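Local structure of phosphoribosyl-AMP cyclohydrolase (Medicago truncatula, 7BGM) at residues G17-I22 with M33-R39; S48-T52 with F71-H75; W151-L156 with Y195-V199. The protein catalyses the second and third steps of plant histidine biosynthesis, probably hydrolysing phosphoribosyl-ATP to phosphoribosyl-AMP and then opening the latter's purine ring. All coordinates share one frame; numbering follows the deposited sequence.

Contact 1: G17-I22 with M33-R39; sequences GLAVAI and MQGFANR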
loop_
_atom_site.group_PDB
_atom_site.type_symbol
_atom_site.label_atom_id
_atom_site.label_comp_id
_atom_site.label_asym_id
_atom_site.label_seq_id
_atom_site.Cartn_x
_atom_site.Cartn_y
_atom_site.Cartn_z
ATOM N N GLY A 17 3.454 -17.035 -23.385
ATOM C CA GLY A 17 4.603 -17.113 -22.512
ATOM C C GLY A 17 4.700 -16.004 -21.487
ATOM O O GLY A 17 5.794 -15.767 -20.971
ATOM N N LEU A 18 3.588 -15.333 -21.148
ATOM C CA LEU A 18 3.615 -14.160 -20.269
ATOM C C LEU A 18 2.864 -14.408 -18.966
ATOM O O LEU A 18 1.941 -15.235 -18.888
ATOM C CB LEU A 18 3.008 -12.914 -20.966
ATOM C CG LEU A 18 3.677 -12.544 -22.298
ATOM C CD1 LEU A 18 2.975 -11.362 -22.927
ATOM C CD2 LEU A 18 5.112 -12.232 -22.011
ATOM N N ALA A 19 3.304 -13.703 -17.928
ATOM C CA ALA A 19 2.549 -13.528 -16.695
ATOM C C ALA A 19 2.386 -12.029 -16.427
ATOM O O ALA A 19 3.153 -11.206 -16.924
ATOM C CB ALA A 19 3.259 -14.203 -15.527
ATOM N N VAL A 20 1.392 -11.666 -15.624
ATOM C CA VAL A 20 1.208 -10.262 -15.228
ATOM C C VAL A 20 2.256 -9.937 -14.174
ATOM O O VAL A 20 2.478 -10.737 -13.260
ATOM C CB VAL A 20 -0.206 -10.036 -14.668
ATOM C CG1 VAL A 20 -0.323 -8.670 -13.961
ATOM C CG2 VAL A 20 -1.241 -10.155 -15.777
ATOM N N ALA A 21 2.925 -8.795 -14.316
ATOM C CA ALA A 21 3.880 -8.340 -13.306
ATOM C C ALA A 21 3.493 -6.961 -12.802
ATOM O O ALA A 21 3.381 -6.005 -13.582
ATOM C CB ALA A 21 5.323 -8.303 -13.840
ATOM N N ILE A 22 3.394 -6.845 -11.477
ATOM C CA ILE A 22 2.936 -5.623 -10.828
ATOM C C ILE A 22 4.065 -5.097 -9.977
ATOM O O ILE A 22 4.598 -5.838 -9.137
ATOM C CB ILE A 22 1.698 -5.865 -9.967
ATOM C CG1 ILE A 22 0.608 -6.525 -10.779
ATOM C CG2 ILE A 22 1.255 -4.557 -9.295
ATOM C CD1 ILE A 22 -0.491 -7.077 -9.912
ATOM N N MET A 33 3.213 0.471 -11.251
ATOM C CA MET A 33 2.920 0.201 -12.672
ATOM C C MET A 33 2.602 -1.284 -12.779
ATOM O O MET A 33 2.943 -2.078 -11.891
ATOM C CB MET A 33 4.104 0.552 -13.616
ATOM C CG MET A 33 5.342 -0.288 -13.308
ATOM S SD MET A 33 6.695 -0.055 -14.484
ATOM C CE MET A 33 6.061 -0.911 -15.930
ATOM N N GLN A 34 1.996 -1.664 -13.906
ATOM C CA GLN A 34 1.746 -3.066 -14.161
ATOM C C GLN A 34 2.064 -3.331 -15.623
ATOM O O GLN A 34 1.719 -2.514 -16.494
ATOM C CB GLN A 34 0.290 -3.450 -13.831
ATOM C CG GLN A 34 -0.097 -4.897 -14.259
ATOM C CD GLN A 34 -0.808 -4.933 -15.630
ATOM O OE1 GLN A 34 -1.853 -4.305 -15.819
ATOM N NE2 GLN A 34 -0.244 -5.680 -16.572
ATOM N N GLY A 35 2.821 -4.420 -15.856
ATOM C CA GLY A 35 3.095 -4.881 -17.192
ATOM C C GLY A 35 3.038 -6.384 -17.301
ATOM O O GLY A 35 2.280 -7.033 -16.577
ATOM N N PHE A 36 3.831 -6.949 -18.203
ATOM C CA PHE A 36 3.882 -8.384 -18.421
ATOM C C PHE A 36 5.342 -8.816 -18.343
ATOM O O PHE A 36 6.266 -8.007 -18.528
ATOM C CB PHE A 36 3.209 -8.777 -19.784
ATOM C CG PHE A 36 1.740 -8.579 -19.759
ATOM C CD1 PHE A 36 1.187 -7.321 -20.014
ATOM C CD2 PHE A 36 0.896 -9.628 -19.416
ATOM C CE1 PHE A 36 -0.184 -7.111 -19.923
ATOM C CE2 PHE A 36 -0.480 -9.438 -19.347
ATOM C CZ PHE A 36 -1.019 -8.176 -19.581
ATOM N N ALA A 37 5.563 -10.082 -18.018
ATOM C CA ALA A 37 6.908 -10.604 -17.934
ATOM C C ALA A 37 6.927 -11.989 -18.563
ATOM O O ALA A 37 5.973 -12.752 -18.392
ATOM C CB ALA A 37 7.377 -10.658 -16.476
ATOM N N ASN A 38 7.990 -12.306 -19.311
ATOM C CA ASN A 38 8.232 -13.671 -19.738
ATOM C C ASN A 38 9.324 -14.285 -18.854
ATOM O O ASN A 38 9.759 -13.687 -17.854
ATOM C CB ASN A 38 8.595 -13.728 -21.229
ATOM C CG ASN A 38 9.851 -12.931 -21.559
ATOM O OD1 ASN A 38 10.453 -12.310 -20.676
ATOM N ND2 ASN A 38 10.234 -12.918 -22.839
ATOM N N ARG A 39 9.773 -15.495 -19.206
ATOM C CA ARG A 39 10.777 -16.163 -18.383
ATOM C C ARG A 39 11.999 -15.273 -18.211
ATOM O O ARG A 39 12.469 -15.029 -17.086
ATOM C CB ARG A 39 11.186 -17.489 -19.019
ATOM C CG ARG A 39 10.247 -18.639 -18.776
ATOM C CD ARG A 39 10.796 -19.874 -19.493
ATOM N NE ARG A 39 11.903 -20.463 -18.743
ATOM C CZ ARG A 39 11.752 -21.468 -17.887
ATOM N NH1 ARG A 39 10.547 -21.987 -17.705
ATOM N NH2 ARG A 39 12.795 -21.956 -17.219
HETATM O O HOH W 1 8.091 -17.042 -21.037
#

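Contact 2: S48-T52 with F71-H75; sequences SRKAT and FINVH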
loop_
_atom_site.group_PDB
_atom_site.type_symbol
_atom_site.label_atom_id
_atom_site.label_comp_id
_atom_site.label_asym_id
_atom_site.label_seq_id
_atom_site.Cartn_x
_atom_site.Cartn_y
_atom_site.Cartn_z
ATOM N N SER A 48 19.331 -8.990 -11.626
ATOM C CA SER A 48 19.761 -7.592 -11.600
ATOM C C SER A 48 19.153 -6.803 -10.450
ATOM O O SER A 48 19.632 -5.695 -10.162
ATOM C CB SER A 48 19.389 -6.873 -12.910
ATOM O OG SER A 48 17.990 -6.622 -12.991
ATOM N N ARG A 49 18.105 -7.340 -9.823
ATOM C CA ARG A 49 17.316 -6.639 -8.806
ATOM C C ARG A 49 16.773 -5.311 -9.322
ATOM O O ARG A 49 16.596 -4.366 -8.552
ATOM C CB ARG A 49 18.141 -6.444 -7.532
ATOM C CG ARG A 49 18.814 -7.725 -7.050
ATOM C CD ARG A 49 17.769 -8.723 -6.590
ATOM N NE ARG A 49 18.331 -9.710 -5.674
ATOM C CZ ARG A 49 18.475 -9.496 -4.369
ATOM N NH1 ARG A 49 18.094 -8.336 -3.839
ATOM N NH2 ARG A 49 18.997 -10.433 -3.592
ATOM N N LYS A 50 16.485 -5.227 -10.627
ATOM C CA LYS A 50 15.806 -4.086 -11.232
ATOM C C LYS A 50 14.580 -4.601 -11.971
ATOM O O LYS A 50 14.687 -5.575 -12.728
ATOM C CB LYS A 50 16.776 -3.350 -12.163
ATOM C CG LYS A 50 17.867 -2.708 -11.363
ATOM C CD LYS A 50 18.803 -1.885 -12.205
ATOM C CE LYS A 50 19.807 -1.217 -11.302
ATOM N NZ LYS A 50 20.512 -0.119 -12.040
ATOM N N ALA A 51 13.420 -3.973 -11.733
ATOM C CA ALA A 51 12.168 -4.443 -12.337
ATOM C C ALA A 51 12.276 -4.469 -13.858
ATOM O O ALA A 51 12.501 -3.429 -14.491
ATOM C CB ALA A 51 10.979 -3.557 -11.913
ATOM N N THR A 52 12.060 -5.650 -14.448
ATOM C CA THR A 52 12.228 -5.882 -15.878
ATOM C C THR A 52 10.976 -6.550 -16.423
ATOM O O THR A 52 10.394 -7.434 -15.774
ATOM C CB THR A 52 13.486 -6.740 -16.121
ATOM O OG1 THR A 52 14.623 -6.046 -15.599
ATOM C CG2 THR A 52 13.707 -6.987 -17.605
ATOM N N PHE A 71 14.835 3.661 -11.899
ATOM C CA PHE A 71 14.781 2.219 -11.689
ATOM C C PHE A 71 13.901 1.863 -10.498
ATOM O O PHE A 71 13.739 2.635 -9.544
ATOM C CB PHE A 71 16.176 1.645 -11.448
ATOM C CG PHE A 71 17.115 1.804 -12.629
ATOM C CD1 PHE A 71 17.016 0.949 -13.727
ATOM C CD2 PHE A 71 18.063 2.817 -12.662
ATOM C CE1 PHE A 71 17.852 1.062 -14.822
ATOM C CE2 PHE A 71 18.918 2.955 -13.766
ATOM C CZ PHE A 71 18.794 2.078 -14.873
ATOM N N ILE A 72 13.351 0.664 -10.536
ATOM C CA ILE A 72 12.668 0.105 -9.362
ATOM C C ILE A 72 13.558 -0.990 -8.812
ATOM O O ILE A 72 13.707 -2.062 -9.421
ATOM C CB ILE A 72 11.253 -0.401 -9.681
ATOM C CG1 ILE A 72 10.395 0.734 -10.279
ATOM C CG2 ILE A 72 10.586 -1.018 -8.407
ATOM C CD1 ILE A 72 9.184 0.174 -11.091
ATOM N N ASN A 73 14.130 -0.732 -7.628
ATOM C CA ASN A 73 15.093 -1.624 -7.009
ATOM C C ASN A 73 14.337 -2.685 -6.228
ATOM O O ASN A 73 13.653 -2.372 -5.244
ATOM C CB ASN A 73 16.012 -0.850 -6.078
ATOM C CG ASN A 73 16.761 0.224 -6.800
ATOM O OD1 ASN A 73 17.620 -0.068 -7.642
ATOM N ND2 ASN A 73 16.419 1.483 -6.519
ATOM N N VAL A 74 14.449 -3.930 -6.669
ATOM C CA VAL A 74 13.568 -4.989 -6.208
ATOM C C VAL A 74 14.071 -5.593 -4.894
ATOM O O VAL A 74 15.201 -6.087 -4.809
ATOM C CB VAL A 74 13.393 -6.060 -7.288
ATOM C CG1 VAL A 74 12.531 -7.167 -6.740
ATOM C CG2 VAL A 74 12.690 -5.418 -8.500
ATOM N N HIS A 75 13.195 -5.585 -3.881
ATOM C CA HIS A 75 13.459 -6.165 -2.562
ATOM C C HIS A 75 12.936 -7.594 -2.415
ATOM O O HIS A 75 13.505 -8.393 -1.655
ATOM C CB HIS A 75 12.788 -5.323 -1.479
ATOM C CG HIS A 75 13.518 -4.068 -1.143
ATOM N ND1 HIS A 75 13.912 -3.145 -2.092
ATOM C CD2 HIS A 75 13.903 -3.570 0.050
ATOM C CE1 HIS A 75 14.535 -2.143 -1.492
ATOM N NE2 HIS A 75 14.537 -2.374 -0.194
HETATM O O HOH W 2 18.629 -2.662 -7.511
HETATM O O HOH W 3 13.636 -1.129 -12.806
#

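Contact 3: W151-L156 with Y195-V199; sequences WTKRLL and YHAMV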
loop_
_atom_site.group_PDB
_atom_site.type_symbol
_atom_site.label_atom_id
_atom_site.label_comp_id
_atom_site.label_asym_id
_atom_site.label_seq_id
_atom_site.Cartn_x
_atom_site.Cartn_y
_atom_site.Cartn_z
ATOM N N TRP A 151 -9.803 23.377 10.607
ATOM C CA TRP A 151 -9.151 22.879 11.815
ATOM C C TRP A 151 -7.720 22.417 11.548
ATOM O O TRP A 151 -6.826 22.641 12.374
ATOM C CB TRP A 151 -9.945 21.737 12.434
ATOM C CG TRP A 151 -9.130 21.060 13.481
ATOM C CD1 TRP A 151 -8.428 19.899 13.348
ATOM C CD2 TRP A 151 -8.880 21.532 14.810
ATOM N NE1 TRP A 151 -7.774 19.606 14.520
ATOM C CE2 TRP A 151 -8.036 20.592 15.433
ATOM C CE3 TRP A 151 -9.298 22.649 15.537
ATOM C CZ2 TRP A 151 -7.605 20.734 16.747
ATOM C CZ3 TRP A 151 -8.871 22.786 16.841
ATOM C CH2 TRP A 151 -8.030 21.838 17.432
ATOM N N THR A 152 -7.487 21.737 10.426
ATOM C CA THR A 152 -6.118 21.369 10.080
ATOM C C THR A 152 -5.280 22.614 9.795
ATOM O O THR A 152 -4.123 22.714 10.225
ATOM C CB THR A 152 -6.131 20.413 8.889
ATOM O OG1 THR A 152 -6.843 19.223 9.256
ATOM C CG2 THR A 152 -4.709 20.026 8.473
ATOM N N LYS A 153 -5.862 23.597 9.105
ATOM C CA LYS A 153 -5.123 24.818 8.821
ATOM C C LYS A 153 -4.746 25.553 10.105
ATOM O O LYS A 153 -3.671 26.158 10.176
ATOM C CB LYS A 153 -5.945 25.717 7.897
ATOM C CG LYS A 153 -5.178 26.906 7.328
ATOM C CD LYS A 153 -4.020 26.470 6.428
ATOM C CE LYS A 153 -3.409 27.670 5.703
ATOM N NZ LYS A 153 -2.244 27.313 4.853
ATOM N N ARG A 154 -5.607 25.495 11.132
ATOM C CA ARG A 154 -5.299 26.135 12.412
ATOM C C ARG A 154 -4.023 25.566 13.025
ATOM O O ARG A 154 -3.208 26.310 13.582
ATOM C CB ARG A 154 -6.464 25.965 13.390
ATOM C CG ARG A 154 -7.786 26.610 12.978
ATOM C CD ARG A 154 -8.927 26.181 13.915
ATOM N NE ARG A 154 -8.972 26.954 15.157
ATOM C CZ ARG A 154 -8.354 26.617 16.289
ATOM N NH1 ARG A 154 -7.621 25.515 16.356
ATOM N NH2 ARG A 154 -8.468 27.393 17.363
ATOM N N LEU A 155 -3.834 24.245 12.932
ATOM C CA LEU A 155 -2.655 23.613 13.519
ATOM C C LEU A 155 -1.397 23.916 12.718
ATOM O O LEU A 155 -0.311 24.057 13.292
ATOM C CB LEU A 155 -2.866 22.109 13.615
ATOM C CG LEU A 155 -3.921 21.635 14.613
ATOM C CD1 LEU A 155 -4.183 20.154 14.408
ATOM C CD2 LEU A 155 -3.460 21.896 16.031
ATOM N N LEU A 156 -1.526 24.031 11.398
ATOM C CA LEU A 156 -0.384 24.371 10.563
ATOM C C LEU A 156 0.137 25.763 10.852
ATOM O O LEU A 156 1.309 26.038 10.574
ATOM C CB LEU A 156 -0.761 24.271 9.086
ATOM C CG LEU A 156 -0.923 22.855 8.563
ATOM C CD1 LEU A 156 -1.684 22.885 7.225
ATOM C CD2 LEU A 156 0.445 22.209 8.411
ATOM N N TYR A 195 -2.677 11.713 13.316
ATOM C CA TYR A 195 -3.103 12.926 12.629
ATOM C C TYR A 195 -2.241 14.118 13.043
ATOM O O TYR A 195 -1.690 14.824 12.191
ATOM C CB TYR A 195 -4.581 13.189 12.911
ATOM C CG TYR A 195 -5.033 14.579 12.575
ATOM C CD1 TYR A 195 -5.247 14.955 11.253
ATOM C CD2 TYR A 195 -5.254 15.524 13.574
ATOM C CE1 TYR A 195 -5.670 16.243 10.939
ATOM C CE2 TYR A 195 -5.674 16.809 13.262
ATOM C CZ TYR A 195 -5.880 17.156 11.943
ATOM O OH TYR A 195 -6.300 18.431 11.630
ATOM N N HIS A 196 -2.088 14.344 14.351
ATOM C CA HIS A 196 -1.329 15.512 14.793
ATOM C C HIS A 196 0.150 15.383 14.431
ATOM O O HIS A 196 0.781 16.363 14.004
ATOM C CB HIS A 196 -1.533 15.723 16.292
ATOM C CG HIS A 196 -2.913 16.189 16.637
ATOM N ND1 HIS A 196 -3.939 15.323 16.947
ATOM C CD2 HIS A 196 -3.440 17.436 16.696
ATOM C CE1 HIS A 196 -5.037 16.019 17.194
ATOM N NE2 HIS A 196 -4.758 17.305 17.053
ATOM N N ALA A 197 0.713 14.178 14.553
ATOM C CA ALA A 197 2.093 14.001 14.134
ATOM C C ALA A 197 2.243 14.315 12.651
ATOM O O ALA A 197 3.217 14.953 12.243
ATOM C CB ALA A 197 2.576 12.588 14.441
ATOM N N MET A 198 1.284 13.873 11.823
ATOM C CA MET A 198 1.416 14.127 10.395
ATOM C C MET A 198 1.320 15.612 10.055
ATOM O O MET A 198 1.879 16.042 9.037
ATOM C CB MET A 198 0.386 13.300 9.628
ATOM C CG MET A 198 0.881 11.880 9.551
ATOM S SD MET A 198 -0.380 10.784 8.951
ATOM C CE MET A 198 -0.416 11.314 7.246
ATOM N N VAL A 199 0.613 16.406 10.865
ATOM C CA VAL A 199 0.637 17.854 10.647
ATOM C C VAL A 199 2.039 18.405 10.888
ATOM O O VAL A 199 2.531 19.249 10.119
ATOM C CB VAL A 199 -0.418 18.561 11.519
ATOM C CG1 VAL A 199 -0.374 20.085 11.294
ATOM C CG2 VAL A 199 -1.806 18.004 11.205
#

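Contact 1: G17-I22 with M33-R39
A19 and A37 trade two backbone hydrogen bonds, A19 N to A37 O and A37 N to A19 O, both 2.9 Å. A21 and G35 repeat the pattern, A21 N lying 2.9 Å from G35 O and G35 N 2.8 Å from A21 O. V20 with F36, between them, and I22 with Q34 beyond are non-hydrogen-bonded pairs. On the alanine face the methyls A21 CB and A37 CB meet at 4.1 Å. The methyls of V20 part company: CG1, anti to the backbone N (chi1 167°), rests on the CG of Q34, while CG2 comes obliquely to the F36 ring, 3.7 Å from F36 CE2. These pairs zip together the beta hairpin of strands 19-25 and 31-37 in the cyclohydrolase part of the chain, where strand 19-25 also pairs with strand 85-92 and M33 binds AMP in a structure of this protein. The Q34 side chain bends at chi2 (-97°), which turns its amide over the peptide that follows, where Q34 NE2 donates to G35 O at 2.9 Å. That carbonyl oxygen is therefore gripped from opposite faces of its plane, by Q34 NE2 and by A21 N. The other end of the amide, OE1, bonds to S85 OG of the second subunit, so both ends fix its rotation. At the far end L18 CD2 lies 3.9 Å from N38 CB, and a water joins G17 O to R39 N. N38 itself is an N-cap, its OD1 taking the backbone N of A41.

Contact 2: S48-T52 with F71-H75
The exit from helix 39-48 is tied to strand 72-74 by a single beta bridge, K50 with N73, within the cyclohydrolase part of the protein. Two backbone bonds make it: V74 N to R49 O, 2.9 Å and almost straight at 173°, and A51 N to I72 O, 3.0 Å, arriving in the carbonyl plane. R49 leaves the helix with positive phi, and an ST turn, in which S48 OG accepts from K50 N, spans the bend. Two waters stitch the flanks, one donating to both R49 O and N73 OD1, the other donating to A51 O and accepting from I72 N; N73 ND2 bonds to D93 OD1. On the inner side A51 CB sits 3.9 Å from I72 CB, and V74 CG2 presses up to A51 N at 3.6 Å; F110 of the second subunit packs on V74 and R49. The side chain of K50 starts away from the strand, but runs extended beyond CG and swings over the F71 ring. There K50 CD lies 3.7 Å from F71 CD1, and K50 NZ stands over the middle of the face, 3.7 Å from the ring centroid and only 4° off its normal, a cation-pi contact. F71 is also close to G65, and I72 to K64, both residues that bind AMP in structures of this protein. With the ammonium centred on the ring, its charge probably draws on the pi electrons of F71, while R49 O, accepting from both V74 N and a water, has two donors to satisfy it.

Contact 3: W151-L156 with Y195-V199
The short helix 151-156 crosses segment 195-199 of helix 183-204 at 52°, the axes 10.5 Å apart at closest, with L155 turned to the longer helix and Y195 and V199 turned back to the short one. Both belong to the all-helical, MazG-clan pyrophosphohydrolase part, and W151, T152 and Y195 all bind AMP in a structure of this protein, so the contact probably lines part of that nucleotide site. In Y195, CG anti to the backbone N (chi1 164°) carries the ring over to the short helix, and its hydroxyl meets the T152 hydroxyl, Y195 OH to T152 OG1, at 2.6 Å. T152 OG1 lies in the plane of the tyrosine ring, at its edge. The indole of W151 comes alongside rim to rim, the two planes only 21° apart, neither ring over the other; W151 CD1 is 3.1 Å from Y195 OH. A phenylalanine in place of Y195 would lose the hydroxyl and would probably leave T152 OG1 without this partner and the two helices without their one direct hydrogen bond here. L155 fills the middle, its CD1 placed 3.8 Å from Y195 CE2 and 3.6 Å from H196 CD2, while its CG lies over one face of the W151 ring, toward the rim. The imidazole of H196 has Y195 CD2 over the centre of one face. Its ND1 bonds to the backbone O of D192, a zinc ligand, whereas H196 NE2, buried here, has no partner in the model. V199 supplies the aliphatic contacts: V199 CG1 touches L155 CB at 4.0 Å and L156 CD2 at 3.7 Å.

Overall arrangement
Contacts 1 and 2 sit side by side in the cyclohydrolase half, centres 14 Å apart, and meet where M33 SD packs on I72 CD1 at 4.2 Å. Both reach the same sheet and touch the second subunit, yet contact 1 is buried, a regular pairing of two strands, while contact 2 is partly buried, a single bridge helped by waters and a lysine lying over a ring. Contact 3 lies on the opposite side of the chain's centre, about 42 Å from contact 1 between centres, in the pyrophosphohydrolase half. It too is buried, but it joins helices, so side chains carry it, whereas contacts 1 and 2 are built on backbone bonds to which side chains add.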